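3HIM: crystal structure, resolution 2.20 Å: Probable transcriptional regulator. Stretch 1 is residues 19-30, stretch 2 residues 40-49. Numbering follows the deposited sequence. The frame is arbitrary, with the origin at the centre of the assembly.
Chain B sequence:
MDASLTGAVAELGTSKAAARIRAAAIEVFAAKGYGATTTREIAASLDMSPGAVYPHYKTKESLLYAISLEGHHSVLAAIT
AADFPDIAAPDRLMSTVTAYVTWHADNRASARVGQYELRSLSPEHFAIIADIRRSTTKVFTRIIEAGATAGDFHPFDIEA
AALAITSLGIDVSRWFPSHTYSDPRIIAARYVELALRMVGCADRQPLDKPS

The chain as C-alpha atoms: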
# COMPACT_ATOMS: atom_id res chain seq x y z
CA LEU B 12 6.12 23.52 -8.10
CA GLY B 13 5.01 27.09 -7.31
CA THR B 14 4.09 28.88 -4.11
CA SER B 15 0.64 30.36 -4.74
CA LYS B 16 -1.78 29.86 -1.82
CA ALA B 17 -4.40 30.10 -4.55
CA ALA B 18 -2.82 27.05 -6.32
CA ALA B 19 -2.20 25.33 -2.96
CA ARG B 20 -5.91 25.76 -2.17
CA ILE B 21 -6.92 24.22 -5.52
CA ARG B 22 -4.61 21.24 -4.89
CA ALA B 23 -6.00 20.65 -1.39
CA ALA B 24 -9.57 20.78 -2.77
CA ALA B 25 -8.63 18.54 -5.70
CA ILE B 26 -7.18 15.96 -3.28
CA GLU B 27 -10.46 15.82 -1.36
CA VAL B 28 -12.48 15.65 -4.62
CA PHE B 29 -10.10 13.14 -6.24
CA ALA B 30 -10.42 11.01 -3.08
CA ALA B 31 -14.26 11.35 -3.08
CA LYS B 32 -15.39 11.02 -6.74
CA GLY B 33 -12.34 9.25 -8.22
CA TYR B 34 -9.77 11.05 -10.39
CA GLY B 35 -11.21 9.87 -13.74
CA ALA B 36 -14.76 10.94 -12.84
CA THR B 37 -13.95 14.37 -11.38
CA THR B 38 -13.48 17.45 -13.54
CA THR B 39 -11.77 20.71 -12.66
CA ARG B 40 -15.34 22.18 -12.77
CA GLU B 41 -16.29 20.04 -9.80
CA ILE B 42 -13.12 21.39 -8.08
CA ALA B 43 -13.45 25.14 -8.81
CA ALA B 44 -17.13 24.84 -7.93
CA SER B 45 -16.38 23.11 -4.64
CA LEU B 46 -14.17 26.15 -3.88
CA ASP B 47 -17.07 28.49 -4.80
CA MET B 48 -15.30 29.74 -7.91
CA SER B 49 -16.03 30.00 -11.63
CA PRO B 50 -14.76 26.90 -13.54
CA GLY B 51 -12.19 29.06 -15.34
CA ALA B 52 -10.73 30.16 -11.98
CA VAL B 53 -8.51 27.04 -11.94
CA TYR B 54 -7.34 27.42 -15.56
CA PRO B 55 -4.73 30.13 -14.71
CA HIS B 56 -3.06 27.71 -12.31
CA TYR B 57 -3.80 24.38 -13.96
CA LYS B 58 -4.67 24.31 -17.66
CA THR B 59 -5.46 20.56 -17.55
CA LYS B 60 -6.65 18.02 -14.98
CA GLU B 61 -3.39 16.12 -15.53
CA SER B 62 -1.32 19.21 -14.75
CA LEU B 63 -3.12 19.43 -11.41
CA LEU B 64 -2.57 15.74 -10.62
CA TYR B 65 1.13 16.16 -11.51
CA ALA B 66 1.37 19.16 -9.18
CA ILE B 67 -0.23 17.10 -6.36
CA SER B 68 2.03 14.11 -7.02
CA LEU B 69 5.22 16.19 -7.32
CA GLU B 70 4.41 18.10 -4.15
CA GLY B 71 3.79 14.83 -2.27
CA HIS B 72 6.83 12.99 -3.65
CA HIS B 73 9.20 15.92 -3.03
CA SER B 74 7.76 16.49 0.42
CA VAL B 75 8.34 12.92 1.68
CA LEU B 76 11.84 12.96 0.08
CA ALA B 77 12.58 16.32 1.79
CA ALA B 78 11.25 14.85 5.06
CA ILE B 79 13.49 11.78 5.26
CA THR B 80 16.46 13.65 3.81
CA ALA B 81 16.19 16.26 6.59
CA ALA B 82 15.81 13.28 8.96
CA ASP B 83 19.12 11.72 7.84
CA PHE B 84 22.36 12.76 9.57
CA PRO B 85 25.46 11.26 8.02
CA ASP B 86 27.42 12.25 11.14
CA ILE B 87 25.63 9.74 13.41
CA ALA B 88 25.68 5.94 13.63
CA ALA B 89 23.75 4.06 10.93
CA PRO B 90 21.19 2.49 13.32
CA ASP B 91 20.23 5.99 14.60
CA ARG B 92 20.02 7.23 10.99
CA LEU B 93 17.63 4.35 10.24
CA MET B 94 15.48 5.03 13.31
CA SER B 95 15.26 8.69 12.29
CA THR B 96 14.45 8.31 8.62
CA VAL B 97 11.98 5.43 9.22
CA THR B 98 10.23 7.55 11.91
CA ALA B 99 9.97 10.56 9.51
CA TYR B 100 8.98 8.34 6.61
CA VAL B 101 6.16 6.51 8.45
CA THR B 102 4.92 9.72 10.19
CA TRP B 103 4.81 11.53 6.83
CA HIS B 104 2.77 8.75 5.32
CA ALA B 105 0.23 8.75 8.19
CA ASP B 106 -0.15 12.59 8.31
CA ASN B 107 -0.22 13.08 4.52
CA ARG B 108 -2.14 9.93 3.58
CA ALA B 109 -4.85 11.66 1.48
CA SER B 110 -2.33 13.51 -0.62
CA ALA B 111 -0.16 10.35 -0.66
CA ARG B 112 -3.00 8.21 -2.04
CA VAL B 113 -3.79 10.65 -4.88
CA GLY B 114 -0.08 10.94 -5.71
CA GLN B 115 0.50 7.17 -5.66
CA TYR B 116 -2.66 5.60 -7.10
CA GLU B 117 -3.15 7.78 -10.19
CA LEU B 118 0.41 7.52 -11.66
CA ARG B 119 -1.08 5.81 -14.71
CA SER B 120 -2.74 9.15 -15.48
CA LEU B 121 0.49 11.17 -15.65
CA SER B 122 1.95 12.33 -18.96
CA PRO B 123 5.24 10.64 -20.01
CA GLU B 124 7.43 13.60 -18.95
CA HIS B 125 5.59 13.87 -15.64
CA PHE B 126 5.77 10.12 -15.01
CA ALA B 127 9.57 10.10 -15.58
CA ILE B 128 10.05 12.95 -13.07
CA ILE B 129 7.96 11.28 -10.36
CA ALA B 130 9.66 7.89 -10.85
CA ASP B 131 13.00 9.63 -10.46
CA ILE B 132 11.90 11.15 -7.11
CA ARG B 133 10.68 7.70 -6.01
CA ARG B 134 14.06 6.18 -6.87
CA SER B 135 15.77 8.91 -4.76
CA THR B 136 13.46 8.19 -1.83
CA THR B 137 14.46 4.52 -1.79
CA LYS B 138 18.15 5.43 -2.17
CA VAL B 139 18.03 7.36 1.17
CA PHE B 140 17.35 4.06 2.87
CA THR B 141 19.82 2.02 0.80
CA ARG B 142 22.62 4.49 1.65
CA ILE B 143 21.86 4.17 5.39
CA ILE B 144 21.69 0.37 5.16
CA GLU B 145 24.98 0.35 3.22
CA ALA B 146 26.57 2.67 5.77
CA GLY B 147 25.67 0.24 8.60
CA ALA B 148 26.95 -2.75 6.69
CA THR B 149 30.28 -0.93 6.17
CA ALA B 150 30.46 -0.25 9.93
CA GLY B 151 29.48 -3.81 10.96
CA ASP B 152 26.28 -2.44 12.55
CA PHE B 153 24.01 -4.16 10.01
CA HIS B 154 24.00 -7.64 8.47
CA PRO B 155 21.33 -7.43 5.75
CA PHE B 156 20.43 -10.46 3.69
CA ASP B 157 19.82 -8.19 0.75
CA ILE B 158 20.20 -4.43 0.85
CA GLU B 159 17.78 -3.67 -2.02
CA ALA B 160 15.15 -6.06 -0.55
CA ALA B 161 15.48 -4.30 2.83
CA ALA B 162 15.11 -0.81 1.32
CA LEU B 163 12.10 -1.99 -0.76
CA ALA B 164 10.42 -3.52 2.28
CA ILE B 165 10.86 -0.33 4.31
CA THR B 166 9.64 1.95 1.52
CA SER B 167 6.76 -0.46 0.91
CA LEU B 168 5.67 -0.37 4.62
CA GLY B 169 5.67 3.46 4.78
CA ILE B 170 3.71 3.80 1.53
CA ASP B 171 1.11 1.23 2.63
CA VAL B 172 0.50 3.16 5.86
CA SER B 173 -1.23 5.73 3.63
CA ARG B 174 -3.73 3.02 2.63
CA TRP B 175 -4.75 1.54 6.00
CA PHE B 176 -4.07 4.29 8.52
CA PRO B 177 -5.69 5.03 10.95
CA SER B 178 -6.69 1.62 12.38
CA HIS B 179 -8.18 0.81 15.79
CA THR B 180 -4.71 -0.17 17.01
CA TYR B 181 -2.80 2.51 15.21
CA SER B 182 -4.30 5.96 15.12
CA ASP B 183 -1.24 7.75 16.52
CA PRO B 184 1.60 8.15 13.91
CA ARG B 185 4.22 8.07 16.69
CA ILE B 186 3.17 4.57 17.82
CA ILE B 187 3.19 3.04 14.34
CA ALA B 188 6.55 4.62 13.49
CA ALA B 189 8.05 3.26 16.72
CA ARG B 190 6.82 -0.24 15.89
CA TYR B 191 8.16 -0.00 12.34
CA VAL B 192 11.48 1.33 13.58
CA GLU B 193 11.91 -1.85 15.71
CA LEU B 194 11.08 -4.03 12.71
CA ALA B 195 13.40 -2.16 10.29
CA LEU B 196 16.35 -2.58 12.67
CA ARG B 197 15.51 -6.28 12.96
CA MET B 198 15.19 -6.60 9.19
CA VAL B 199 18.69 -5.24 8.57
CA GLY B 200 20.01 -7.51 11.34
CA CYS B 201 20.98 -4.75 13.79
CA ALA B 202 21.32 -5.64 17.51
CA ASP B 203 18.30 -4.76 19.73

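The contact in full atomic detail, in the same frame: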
# COMPACT_ATOMS: atom_id res chain seq x y z
N ALA B 19 -2.23 26.26 -4.08
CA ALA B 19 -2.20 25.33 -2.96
C ALA B 19 -3.62 24.96 -2.53
O ALA B 19 -3.90 23.81 -2.24
CB ALA B 19 -1.42 25.91 -1.77
N ARG B 20 -4.50 25.96 -2.53
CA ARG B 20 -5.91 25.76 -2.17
C ARG B 20 -6.63 24.86 -3.19
O ARG B 20 -7.46 24.02 -2.83
CB ARG B 20 -6.61 27.13 -2.06
CG ARG B 20 -8.10 27.13 -1.75
CD ARG B 20 -8.58 28.55 -1.43
NE ARG B 20 -10.03 28.66 -1.28
CZ ARG B 20 -10.89 28.86 -2.29
NH1 ARG B 20 -10.47 28.97 -3.55
NH2 ARG B 20 -12.20 28.95 -2.04
N ILE B 21 -6.32 25.06 -4.47
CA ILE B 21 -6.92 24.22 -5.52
C ILE B 21 -6.46 22.77 -5.37
O ILE B 21 -7.28 21.85 -5.47
CB ILE B 21 -6.64 24.79 -6.94
CG1 ILE B 21 -7.39 26.12 -7.13
CG2 ILE B 21 -7.01 23.75 -8.07
CD1 ILE B 21 -6.75 27.05 -8.16
N ARG B 22 -5.17 22.58 -5.08
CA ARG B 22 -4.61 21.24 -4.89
C ARG B 22 -5.23 20.54 -3.70
O ARG B 22 -5.63 19.37 -3.82
CB ARG B 22 -3.08 21.29 -4.73
CG ARG B 22 -2.35 21.84 -5.92
CD ARG B 22 -0.89 21.44 -5.91
NE ARG B 22 -0.15 21.95 -4.76
CZ ARG B 22 0.29 23.21 -4.64
NH1 ARG B 22 0.02 24.12 -5.57
NH2 ARG B 22 0.99 23.56 -3.57
N ALA B 23 -5.34 21.24 -2.56
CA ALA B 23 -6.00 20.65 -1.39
C ALA B 23 -7.44 20.23 -1.75
O ALA B 23 -7.85 19.10 -1.45
CB ALA B 23 -5.99 21.61 -0.20
N ALA B 24 -8.18 21.11 -2.41
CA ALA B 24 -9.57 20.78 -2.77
C ALA B 24 -9.61 19.62 -3.76
O ALA B 24 -10.48 18.75 -3.66
CB ALA B 24 -10.31 21.99 -3.34
N ALA B 25 -8.68 19.62 -4.71
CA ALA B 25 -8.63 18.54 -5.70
C ALA B 25 -8.35 17.19 -5.01
O ALA B 25 -8.91 16.17 -5.40
CB ALA B 25 -7.60 18.82 -6.77
N ILE B 26 -7.49 17.19 -4.00
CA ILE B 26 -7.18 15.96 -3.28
C ILE B 26 -8.45 15.38 -2.67
O ILE B 26 -8.77 14.20 -2.89
CB ILE B 26 -6.09 16.16 -2.22
CG1 ILE B 26 -4.73 16.29 -2.92
CG2 ILE B 26 -6.08 14.99 -1.17
CD1 ILE B 26 -3.70 17.06 -2.10
N GLU B 27 -9.18 16.21 -1.94
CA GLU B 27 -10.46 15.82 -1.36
C GLU B 27 -11.42 15.29 -2.45
O GLU B 27 -11.98 14.21 -2.30
CB GLU B 27 -11.07 16.98 -0.57
N VAL B 28 -11.56 16.03 -3.55
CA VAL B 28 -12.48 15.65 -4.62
C VAL B 28 -11.99 14.38 -5.33
O VAL B 28 -12.78 13.46 -5.59
CB VAL B 28 -12.75 16.80 -5.63
CG1 VAL B 28 -13.62 16.33 -6.79
CG2 VAL B 28 -13.45 17.98 -4.94
N PHE B 29 -10.68 14.33 -5.62
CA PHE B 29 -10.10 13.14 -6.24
C PHE B 29 -10.33 11.91 -5.35
O PHE B 29 -10.71 10.86 -5.84
CB PHE B 29 -8.61 13.32 -6.55
CG PHE B 29 -8.32 14.26 -7.71
CD1 PHE B 29 -9.30 14.59 -8.66
CD2 PHE B 29 -7.04 14.80 -7.86
CE1 PHE B 29 -9.01 15.45 -9.72
CE2 PHE B 29 -6.73 15.65 -8.93
CZ PHE B 29 -7.73 15.98 -9.85
N ALA B 30 -10.13 12.08 -4.04
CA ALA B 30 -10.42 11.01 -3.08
C ALA B 30 -11.91 10.63 -3.00
O ALA B 30 -12.23 9.47 -2.78
CB ALA B 30 -9.87 11.36 -1.71
N ARG B 40 -14.09 21.46 -13.06
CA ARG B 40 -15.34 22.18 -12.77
C ARG B 40 -15.93 21.77 -11.43
O ARG B 40 -16.40 22.62 -10.68
CB ARG B 40 -16.39 21.98 -13.87
N GLU B 41 -15.91 20.48 -11.13
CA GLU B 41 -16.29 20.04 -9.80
C GLU B 41 -15.42 20.82 -8.80
O GLU B 41 -15.94 21.45 -7.89
CB GLU B 41 -16.09 18.54 -9.58
CG GLU B 41 -16.28 17.65 -10.79
CD GLU B 41 -17.62 16.97 -10.84
OE1 GLU B 41 -18.46 17.43 -11.66
OE2 GLU B 41 -17.84 15.99 -10.08
N ILE B 42 -14.10 20.82 -9.03
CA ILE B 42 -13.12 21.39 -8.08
C ILE B 42 -13.25 22.90 -7.85
O ILE B 42 -13.33 23.34 -6.70
CB ILE B 42 -11.67 21.01 -8.50
CG1 ILE B 42 -11.54 19.48 -8.57
CG2 ILE B 42 -10.63 21.65 -7.55
CD1 ILE B 42 -10.28 19.00 -9.20
N ALA B 43 -13.28 23.69 -8.93
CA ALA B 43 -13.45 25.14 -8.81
C ALA B 43 -14.79 25.45 -8.17
O ALA B 43 -14.90 26.39 -7.37
CB ALA B 43 -13.33 25.82 -10.16
N ALA B 44 -15.79 24.64 -8.47
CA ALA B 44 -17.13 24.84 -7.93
C ALA B 44 -17.15 24.56 -6.44
O ALA B 44 -17.76 25.30 -5.67
CB ALA B 44 -18.15 23.96 -8.65
N SER B 45 -16.49 23.48 -6.04
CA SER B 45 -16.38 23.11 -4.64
C SER B 45 -15.65 24.19 -3.82
O SER B 45 -15.78 24.23 -2.61
CB SER B 45 -15.66 21.77 -4.52
OG SER B 45 -14.28 21.93 -4.78
N LEU B 46 -14.86 25.02 -4.50
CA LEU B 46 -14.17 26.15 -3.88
C LEU B 46 -14.93 27.47 -4.11
O LEU B 46 -14.39 28.55 -3.91
CB LEU B 46 -12.73 26.27 -4.40
CG LEU B 46 -11.72 25.19 -4.00
CD1 LEU B 46 -10.39 25.47 -4.67
CD2 LEU B 46 -11.55 25.09 -2.48
N ASP B 47 -16.19 27.34 -4.53
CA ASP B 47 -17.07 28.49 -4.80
C ASP B 47 -16.52 29.44 -5.84
O ASP B 47 -16.70 30.65 -5.74
CB ASP B 47 -17.40 29.26 -3.51
CG ASP B 47 -18.15 28.41 -2.49
OD1 ASP B 47 -19.26 27.92 -2.83
OD2 ASP B 47 -17.64 28.24 -1.36
N MET B 48 -15.84 28.91 -6.84
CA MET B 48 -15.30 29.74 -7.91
C MET B 48 -15.94 29.41 -9.27
O MET B 48 -16.63 28.39 -9.42
CB MET B 48 -13.79 29.58 -8.01
CG MET B 48 -13.05 30.01 -6.75
SD MET B 48 -11.28 29.79 -6.90
CE MET B 48 -11.18 28.04 -7.33
N SER B 49 -15.71 30.30 -10.24
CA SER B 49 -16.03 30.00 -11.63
C SER B 49 -15.07 28.92 -12.13
O SER B 49 -13.90 28.90 -11.74
CB SER B 49 -15.94 31.27 -12.49
OG SER B 49 -14.67 31.88 -12.37

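The contact is built around one knob. Ile42, buried and pointing toward the first helix, sits in a hollow formed by Ala24, Ala25, Val28 and Phe29, residues that successive turns of helix 19-30 bring to one side. The helix axes cross at 118° and approach to 9.3 Å, and the closest C-alpha pair, Ala25 and Ile42 at 5.8 Å between CA atoms, lies at this socket. Alanine leaves the floor low, so that Ile42 CD1 comes to 3.6 Å from Ala25 CB, while Ile42 CG2 lies 4.2 Å from Ala24 CB. Val28 and Phe29 supply the bulkier walls, with Val28 CB 4.2 Å from Ile42 CG1 and Phe29 CE1 3.8 Å from Ile42 CD1. With Ile42 in its m,t rotamer, CD1 rests against both Ala25 and the Phe29 ring.

A second bump, Leu46, follows where the chain has left the helix. Both methyls of Leu46 bear on Ala24, Leu46 CD2 at 3.4 Å and Leu46 CD1 at 3.7 Å from Ala24 CB, and Leu46 CD1 also lies 3.9 Å from Ile21 CG1. Ala24 thus meets both large side chains, its small methyl leaving room for each. Met48 adds a looser touch, its CE 4.3 Å from Ile21 CG1.

Polar groups finish the margin. Arg20 leaves its CA sideways, but its extended t,t,t chain brings the guanidinium over the loop, where Arg20 NH2 donates a hydrogen bond to Leu46 O at 2.9 Å. Leu46 CD1 covers one face of that group; Met48 SD lies at its edge, accepting a weak hydrogen bond from Arg20 NH1 at 3.5 Å. Ser45 turns its hydroxyl back on its own stretch, OG donating to Ile42 O at 2.6 Å, yet the same OG still rests 4.0 Å from Val28 CG2. The pattern is alanines under the two large knobs, bulkier side chains around them, and a long arginine reaching to the loop.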